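Local coordinates for mirolysin (Tannerella forsythia, PDB 6R7U), which probably cleaves proteins and peptides as a zinc-dependent endopeptidase of the pappalysin family, at residues Val53-Ser58 and Arg120-Thr125; Glu243-Phe248 and Val261-Tyr266. The protein carries 1 engineered substitution. All coordinates share one frame; numbering follows the deposited sequence. Where two conformers were deposited one is given.

Interaction 1. Residues Val53-Ser58 and Arg120-Thr125; sequences VVYNNS and RTSTST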
ATOM      1  N   VAL A  53      -2.691 -15.931   5.038  1.00  8.34           N
ATOM      2  CA  VAL A  53      -3.342 -15.807   6.308  1.00  9.02           C
ATOM      3  C   VAL A  53      -2.490 -16.550   7.295  1.00 12.12           C
ATOM      4  O   VAL A  53      -2.286 -17.756   7.139  1.00 13.49           O
ATOM      5  CB  VAL A  53      -4.767 -16.357   6.231  1.00 12.49           C
ATOM      6  CG1 VAL A  53      -5.410 -16.296   7.615  1.00 13.24           C
ATOM      7  CG2 VAL A  53      -5.570 -15.564   5.211  1.00 12.79           C
ATOM      8  N   VAL A  54      -2.011 -15.851   8.346  1.00 10.46           N
ATOM      9  CA  VAL A  54      -1.156 -16.514   9.368  1.00  9.22           C
ATOM     10  C   VAL A  54      -1.914 -16.412  10.671  1.00 12.27           C
ATOM     11  O   VAL A  54      -2.257 -15.303  11.039  1.00 11.24           O
ATOM     12  CB  VAL A  54       0.238 -15.892   9.440  1.00 11.88           C
ATOM     13  CG1 VAL A  54       1.110 -16.608  10.487  1.00 13.76           C
ATOM     14  CG2 VAL A  54       0.909 -15.939   8.047  1.00 10.64           C
ATOM     15  N   TYR A  55      -2.378 -17.530  11.218  1.00 12.30           N
ATOM     16  CA  TYR A  55      -3.338 -17.399  12.293  1.00 12.45           C
ATOM     17  C   TYR A  55      -2.968 -18.222  13.522  1.00 13.41           C
ATOM     18  O   TYR A  55      -2.511 -19.362  13.403  1.00 11.20           O
ATOM     19  CB  TYR A  55      -4.730 -17.839  11.780  1.00 14.38           C
ATOM     20  CG  TYR A  55      -4.814 -19.290  11.357  1.00 13.93           C
ATOM     21  CD1 TYR A  55      -4.420 -19.693  10.083  1.00 15.01           C
ATOM     22  CD2 TYR A  55      -5.335 -20.253  12.208  1.00 14.61           C
ATOM     23  CE1 TYR A  55      -4.502 -21.022   9.685  1.00 18.55           C
ATOM     24  CE2 TYR A  55      -5.461 -21.575  11.805  1.00 15.71           C
ATOM     25  CZ  TYR A  55      -5.073 -21.951  10.532  1.00 18.95           C
ATOM     26  OH  TYR A  55      -5.152 -23.280  10.165  1.00 21.04           O
ATOM     27  N   ASN A  56      -3.201 -17.614  14.704  1.00 11.33           N
ATOM     28  CA  ASN A  56      -2.905 -18.250  16.000  1.00 11.80           C
ATOM     29  C   ASN A  56      -4.230 -18.655  16.704  1.00 13.49           C
ATOM     30  O   ASN A  56      -4.217 -19.344  17.740  1.00 14.79           O
ATOM     31  CB  ASN A  56      -2.094 -17.252  16.830  1.00 15.68           C
ATOM     32  CG  ASN A  56      -1.815 -17.746  18.214  1.00 19.47           C
ATOM     33  OD1 ASN A  56      -2.362 -17.169  19.173  1.00 20.19           O
ATOM     34  ND2 ASN A  56      -1.072 -18.886  18.366  1.00 17.64           N
ATOM     35  N   ASN A  57      -5.373 -18.151  16.183  1.00 11.74           N
ATOM     36  CA  ASN A  57      -6.686 -18.506  16.697  1.00 12.36           C
ATOM     37  C   ASN A  57      -7.707 -18.485  15.525  1.00 14.84           C
ATOM     38  O   ASN A  57      -7.334 -18.119  14.410  1.00 14.37           O
ATOM     39  CB  ASN A  57      -7.083 -17.635  17.881  1.00 14.49           C
ATOM     40  CG  ASN A  57      -7.222 -16.189  17.521  1.00 20.88           C
ATOM     41  OD1 ASN A  57      -7.526 -15.872  16.373  1.00 15.94           O
ATOM     42  ND2 ASN A  57      -6.983 -15.310  18.496  1.00 18.10           N
ATOM     43  N   SER A  58      -8.960 -18.836  15.790  1.00 13.28           N
ATOM     44  CA  SER A  58      -9.980 -18.854  14.750  0.50 12.63           C
ATOM     45  C   SER A  58     -10.322 -17.475  14.236  1.00 15.74           C
ATOM     46  O   SER A  58     -10.619 -17.327  13.040  1.00 15.69           O
ATOM     47  CB  SER A  58     -11.239 -19.524  15.260  0.50 15.09           C
ATOM     48  OG  SER A  58     -10.963 -20.902  15.149  0.50 15.89           O
ATOM     49  N   ARG A 120      -2.989 -20.573   4.059  1.00 12.80           N
ATOM     50  CA  ARG A 120      -3.404 -20.496   5.461  1.00 12.68           C
ATOM     51  C   ARG A 120      -2.399 -21.233   6.299  1.00 15.05           C
ATOM     52  O   ARG A 120      -2.250 -22.443   6.138  1.00 17.17           O
ATOM     53  CB  ARG A 120      -4.806 -21.078   5.696  1.00 13.32           C
ATOM     54  CG  ARG A 120      -5.855 -20.233   4.974  1.00 15.23           C
ATOM     55  CD  ARG A 120      -7.268 -20.787   5.148  1.00 14.66           C
ATOM     56  NE  ARG A 120      -8.246 -19.965   4.415  1.00 15.09           N
ATOM     57  CZ  ARG A 120      -8.726 -18.797   4.845  1.00 17.90           C
ATOM     58  NH1 ARG A 120      -8.346 -18.306   6.028  1.00 15.21           N
ATOM     59  NH2 ARG A 120      -9.580 -18.106   4.093  1.00 14.44           N
ATOM     60  N   THR A 121      -1.769 -20.543   7.229  1.00 11.73           N
ATOM     61  CA  THR A 121      -0.744 -21.150   8.055  1.00 12.82           C
ATOM     62  C   THR A 121      -1.056 -20.933   9.547  1.00 15.07           C
ATOM     63  O   THR A 121      -1.175 -19.799  10.007  1.00 13.05           O
ATOM     64  CB  THR A 121       0.641 -20.477   7.713  1.00 17.63           C
ATOM     65  OG1 THR A 121       0.857 -20.462   6.284  1.00 18.86           O
ATOM     66  CG2 THR A 121       1.824 -21.156   8.430  1.00 21.76           C
ATOM     67  N   SER A 122      -1.144 -22.022  10.287  1.00 13.76           N
ATOM     68  CA  SER A 122      -1.356 -21.982  11.723  0.53 14.24           C
ATOM     69  C   SER A 122      -0.026 -21.599  12.376  1.00 19.05           C
ATOM     70  O   SER A 122       1.018 -21.997  11.851  1.00 17.61           O
ATOM     71  CB  SER A 122      -1.817 -23.369  12.179  0.53 16.23           C
ATOM     72  OG  SER A 122      -2.184 -23.409  13.543  0.53 21.55           O
ATOM     73  N   THR A 123      -0.026 -20.886  13.490  1.00 14.33           N
ATOM     74  CA  THR A 123       1.247 -20.532  14.122  1.00 16.51           C
ATOM     75  C   THR A 123       1.090 -20.471  15.623  1.00 18.37           C
ATOM     76  O   THR A 123      -0.038 -20.231  16.133  1.00 16.68           O
ATOM     77  CB  THR A 123       1.786 -19.183  13.562  1.00 16.54           C
ATOM     78  OG1 THR A 123       3.033 -18.872  14.181  1.00 17.42           O
ATOM     79  CG2 THR A 123       0.830 -18.002  13.815  1.00 17.83           C
ATOM     80  N   SER A 124       2.210 -20.712  16.342  1.00 16.14           N
ATOM     81  CA  SER A 124       2.201 -20.596  17.786  1.00 15.86           C
ATOM     82  C   SER A 124       2.512 -19.144  18.155  1.00 20.01           C
ATOM     83  O   SER A 124       2.374 -18.773  19.313  1.00 18.02           O
ATOM     84  CB  SER A 124       3.199 -21.574  18.417  1.00 20.13           C
ATOM     85  OG  SER A 124       4.471 -21.385  17.812  1.00 31.94           O
ATOM     86  N   THR A 125       2.947 -18.312  17.159  1.00 17.02           N
ATOM     87  CA  THR A 125       3.241 -16.912  17.461  1.00 15.37           C
ATOM     88  C   THR A 125       1.949 -16.184  17.807  1.00 17.28           C
ATOM     89  O   THR A 125       1.012 -16.233  17.022  1.00 17.18           O
ATOM     90  CB  THR A 125       3.956 -16.277  16.259  1.00 18.34           C
ATOM     91  OG1 THR A 125       5.199 -16.965  16.069  1.00 19.34           O
ATOM     92  CG2 THR A 125       4.181 -14.807  16.441  1.00 22.81           C
TER
HETATM   93  O   HOH W   1      -0.195 -18.328   5.149  1.00 13.84           O
HETATM   94  O   HOH W   2       0.547 -20.244  20.738  1.00 27.31           O
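Val53-Tyr55 and Arg120-Ser122 run side by side as parallel strands whose short axes approach to 4.8 Å, with Thr121 bonding through its N to Val53 O and through its O to Tyr55 N. The ladder ends at Thr123 N, which donates to Tyr55 O at 2.9 Å, a more bent bond (138° at the hydrogen). Tyr55 has CG between its backbone N and carbonyl carbon (chi1 63°), and this turns the ring back over the neighbouring strand, with Ser122 CA under one face in a CH-pi contact 3.9 Å from the centroid. On the same side of the sheet Arg120 lies alongside Val53, its NH2 in a salt bridge with Asp64 and its NH1 hydrogen-bonded to Ile62 O and Asn61 OD1. On the other side Val54 CG1 meets Thr123 CG2 at 3.6 Å. Past the strands, Asn56 ND2 donates almost straight (174°) to Thr123 O at 2.8 Å, in its own amide plane, and a water joins ND2 to Ser124 O. Thr123 OG1 accepts from Thr125 N, forming an ST turn, and also bonds to Gly141 O. The side-chain amide thus carries the pairing beyond the last backbone rung, holding the two strand ends together at a partly solvated surface.

Interaction 2. Residues Glu243-Phe248 and Val261-Tyr266; sequences EGCPSF and VMFMNY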
ATOM      1  N   GLU A 243      -6.378  12.512  11.361  1.00 13.44           N
ATOM      2  CA  GLU A 243      -6.984  11.299  11.869  1.00 15.05           C
ATOM      3  C   GLU A 243      -8.487  11.540  11.877  1.00 14.29           C
ATOM      4  O   GLU A 243      -8.960  12.680  11.776  1.00 15.66           O
ATOM      5  CB  GLU A 243      -6.424  10.891  13.256  1.00 16.91           C
ATOM      6  CG  GLU A 243      -6.766  11.859  14.362  1.00 27.85           C
ATOM      7  CD  GLU A 243      -8.148  11.596  14.948  1.00 42.53           C
ATOM      8  OE1 GLU A 243      -8.416  10.471  15.425  1.00 36.13           O
ATOM      9  OE2 GLU A 243      -8.986  12.516  14.878  1.00 26.84           O
ATOM     10  N   GLY A 244      -9.254  10.465  12.018  1.00 13.38           N
ATOM     11  CA  GLY A 244     -10.698  10.676  12.058  1.00 13.69           C
ATOM     12  C   GLY A 244     -11.265  11.126  10.751  1.00 13.30           C
ATOM     13  O   GLY A 244     -10.945  10.561   9.703  1.00 12.89           O
ATOM     14  N   CYS A 245     -12.103  12.155  10.810  1.00 13.34           N
ATOM     15  CA  CYS A 245     -12.597  12.729   9.571  1.00 15.03           C
ATOM     16  C   CYS A 245     -12.823  14.211   9.746  1.00 16.72           C
ATOM     17  O   CYS A 245     -13.821  14.635  10.306  1.00 13.81           O
ATOM     18  CB  CYS A 245     -13.835  12.032   9.018  1.00 17.99           C
ATOM     19  SG  CYS A 245     -14.061  12.357   7.244  1.00 23.52           S
ATOM     20  N   PRO A 246     -11.809  15.001   9.369  1.00 12.85           N
ATOM     21  CA  PRO A 246     -11.938  16.466   9.442  1.00 11.96           C
ATOM     22  C   PRO A 246     -13.023  16.963   8.521  1.00 14.19           C
ATOM     23  O   PRO A 246     -13.588  16.181   7.746  1.00 14.97           O
ATOM     24  CB  PRO A 246     -10.575  16.959   8.955  1.00 15.06           C
ATOM     25  CG  PRO A 246      -9.615  15.775   9.169  1.00 16.95           C
ATOM     26  CD  PRO A 246     -10.501  14.599   8.809  1.00 13.29           C
ATOM     27  N   SER A 247     -13.317  18.259   8.626  1.00 11.46           N
ATOM     28  CA  SER A 247     -14.313  18.898   7.783  0.67 10.73           C
ATOM     29  C   SER A 247     -13.622  19.596   6.614  1.00 15.79           C
ATOM     30  O   SER A 247     -12.592  20.241   6.799  1.00 16.04           O
ATOM     31  CB  SER A 247     -15.153  19.893   8.599  0.67 13.87           C
ATOM     32  OG  SER A 247     -15.991  19.169   9.486  0.67 18.15           O
ATOM     33  N   PHE A 248     -14.209  19.493   5.426  1.00 13.25           N
ATOM     34  CA  PHE A 248     -13.617  20.149   4.287  1.00 12.72           C
ATOM     35  C   PHE A 248     -14.105  21.595   4.234  1.00 17.84           C
ATOM     36  O   PHE A 248     -15.316  21.832   4.279  1.00 16.79           O
ATOM     37  CB  PHE A 248     -13.995  19.427   2.971  1.00 14.13           C
ATOM     38  CG  PHE A 248     -13.548  20.216   1.773  1.00 13.69           C
ATOM     39  CD1 PHE A 248     -12.212  20.228   1.396  1.00 13.12           C
ATOM     40  CD2 PHE A 248     -14.422  21.102   1.137  1.00 15.17           C
ATOM     41  CE1 PHE A 248     -11.775  21.005   0.328  1.00 14.45           C
ATOM     42  CE2 PHE A 248     -13.969  21.907   0.088  1.00 17.36           C
ATOM     43  CZ  PHE A 248     -12.645  21.874  -0.275  1.00 15.14           C
ATOM     44  N   VAL A 261      -5.627  20.927   3.066  1.00 13.34           N
ATOM     45  CA  VAL A 261      -4.904  19.691   2.927  1.00 12.58           C
ATOM     46  C   VAL A 261      -5.858  18.546   2.467  1.00 14.93           C
ATOM     47  O   VAL A 261      -7.078  18.521   2.777  1.00 13.20           O
ATOM     48  CB  VAL A 261      -4.181  19.381   4.270  1.00 14.96           C
ATOM     49  CG1 VAL A 261      -3.160  20.527   4.581  1.00 15.30           C
ATOM     50  CG2 VAL A 261      -5.200  19.287   5.406  1.00 13.78           C
HETATM   51  N   MSE A 262      -5.274  17.582   1.752  1.00 12.31           N
HETATM   52  CA  MSE A 262      -6.028  16.487   1.182  1.00 11.64           C
HETATM   53  C   MSE A 262      -6.118  15.342   2.158  1.00 14.19           C
HETATM   54  O   MSE A 262      -5.543  14.251   1.937  1.00 12.83           O
HETATM   55  CB  MSE A 262      -5.324  16.002  -0.083  1.00 13.02           C
HETATM   56  CG  MSE A 262      -6.264  15.367  -1.078  1.00 16.62           C
HETATM   57 SE   MSE A 262      -5.057  15.065  -2.586  0.75 17.31          SE
HETATM   58  CE  MSE A 262      -5.303  16.675  -3.492  1.00 15.78           C
ATOM     59  N   PHE A 263      -6.849  15.576   3.252  1.00 10.93           N
ATOM     60  CA  PHE A 263      -6.967  14.582   4.324  1.00 11.28           C
ATOM     61  C   PHE A 263      -7.726  13.329   3.874  1.00 14.13           C
ATOM     62  O   PHE A 263      -7.757  12.301   4.621  1.00 15.13           O
ATOM     63  CB  PHE A 263      -7.666  15.203   5.540  1.00 11.22           C
ATOM     64  CG  PHE A 263      -9.066  15.724   5.277  1.00 12.04           C
ATOM     65  CD1 PHE A 263     -10.176  14.879   5.371  1.00 13.21           C
ATOM     66  CD2 PHE A 263      -9.284  17.066   5.016  1.00 14.54           C
ATOM     67  CE1 PHE A 263     -11.476  15.392   5.221  1.00 12.61           C
ATOM     68  CE2 PHE A 263     -10.584  17.559   4.802  1.00 16.57           C
ATOM     69  CZ  PHE A 263     -11.665  16.725   4.948  1.00 13.93           C
HETATM   70  N   MSE A 264      -8.416  13.438   2.721  1.00 12.37           N
HETATM   71  CA  MSE A 264      -9.199  12.310   2.186  1.00 12.24           C
HETATM   72  C   MSE A 264      -8.307  11.477   1.185  1.00 13.39           C
HETATM   73  O   MSE A 264      -8.801  10.551   0.544  1.00 10.91           O
HETATM   74  CB  MSE A 264     -10.555  12.761   1.599  1.00 13.26           C
HETATM   75  CG  MSE A 264     -10.528  13.396   0.264  1.00 15.63           C
HETATM   76 SE   MSE A 264      -9.629  15.151   0.277  0.75 13.44          SE
HETATM   77  CE  MSE A 264     -10.736  16.112   1.703  1.00 13.18           C
ATOM     78  N   ASN A 265      -7.000  11.796   1.102  1.00 12.29           N
ATOM     79  CA  ASN A 265      -6.106  11.020   0.261  1.00 12.29           C
ATOM     80  C   ASN A 265      -5.891   9.696   0.958  1.00 11.72           C
ATOM     81  O   ASN A 265      -5.787   9.663   2.213  1.00 12.49           O
ATOM     82  CB  ASN A 265      -4.774  11.728   0.128  1.00  7.51           C
ATOM     83  CG  ASN A 265      -3.889  11.100  -0.919  1.00 10.43           C
ATOM     84  OD1 ASN A 265      -3.069  10.209  -0.607  1.00 12.94           O
ATOM     85  ND2 ASN A 265      -4.038  11.530  -2.176  1.00 13.01           N
ATOM     86  N   TYR A 266      -5.749   8.586   0.193  1.00 10.17           N
ATOM     87  CA  TYR A 266      -5.482   7.293   0.865  1.00  9.35           C
ATOM     88  C   TYR A 266      -4.212   7.272   1.693  1.00  9.70           C
ATOM     89  O   TYR A 266      -4.083   6.407   2.565  1.00 12.61           O
ATOM     90  CB  TYR A 266      -5.398   6.173  -0.137  1.00 10.99           C
ATOM     91  CG  TYR A 266      -6.671   6.023  -0.921  1.00  9.98           C
ATOM     92  CD1 TYR A 266      -7.884   5.800  -0.276  1.00 11.31           C
ATOM     93  CD2 TYR A 266      -6.680   6.164  -2.310  1.00 11.21           C
ATOM     94  CE1 TYR A 266      -9.046   5.597  -0.987  1.00  9.89           C
ATOM     95  CE2 TYR A 266      -7.865   6.052  -3.033  1.00 10.31           C
ATOM     96  CZ  TYR A 266      -9.045   5.729  -2.360  1.00 11.45           C
ATOM     97  OH  TYR A 266     -10.226   5.630  -3.057  1.00 14.81           O
TER
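The ring of Phe263 is packed on both faces: Pro246 lies over one, with CB 3.9 Å from the centroid and directly on the ring normal, a CH-pi contact, while the methyl CE of Met264 (selenomethionine) sits 3.3 Å above the centre of the other. At the ring edge, near its plane, comes the backbone of Phe248, whose N is 3.8 Å from Phe263 CZ. A chi1 of 60° swings the Phe263 ring against Pro246 and the backbone of Ser247-Phe248. Pro246 also touches through CD, 3.5 Å from Phe263 CD1, and its carbonyl O comes within 3.4 Å of Phe263 CE1. The Met264 side chain folds back to put CE beneath its neighbour's ring, and the same methyl lies 4.4 Å from Phe248 CD1. No hydrogen bond joins the two segments, so the contact is one of shape and apolar packing. The type I turn Met262-Asn265, closed by Asn265 N to Met262 O, presents the Phe263 and Met264 side chains. Nearby, Cys245 is tied to Cys274 by a disulfide, and Gly244 pairs with Tyr271 beside strand 269-270. Helix 90-93 adds Ala91 against Phe248 and Phe92 against Met264, while Tyr266 O bonds His207 ND1 on helix 203-212.

The two contacts lie in separate parts of the molecule, with centres 35 Å apart and nearest atoms about 22 Å apart. Interaction 1 joins parallel strand ends at the surface of the main sheet; interaction 2 packs largely irregular chain, and its segment 261-266 runs on towards the probable active site. His207, whose ND1 bonds to the backbone O of Tyr266, appears to open the helical zinc-binding motif and is probably a metal ligand, and Met267, just after segment 261-266, fits the Met-turn of metzincins. The side chain of Phe263 is about 13 Å from a calcium ion. Interaction 2 is therefore probably the one tied to the catalytic region, through this second-shell bond.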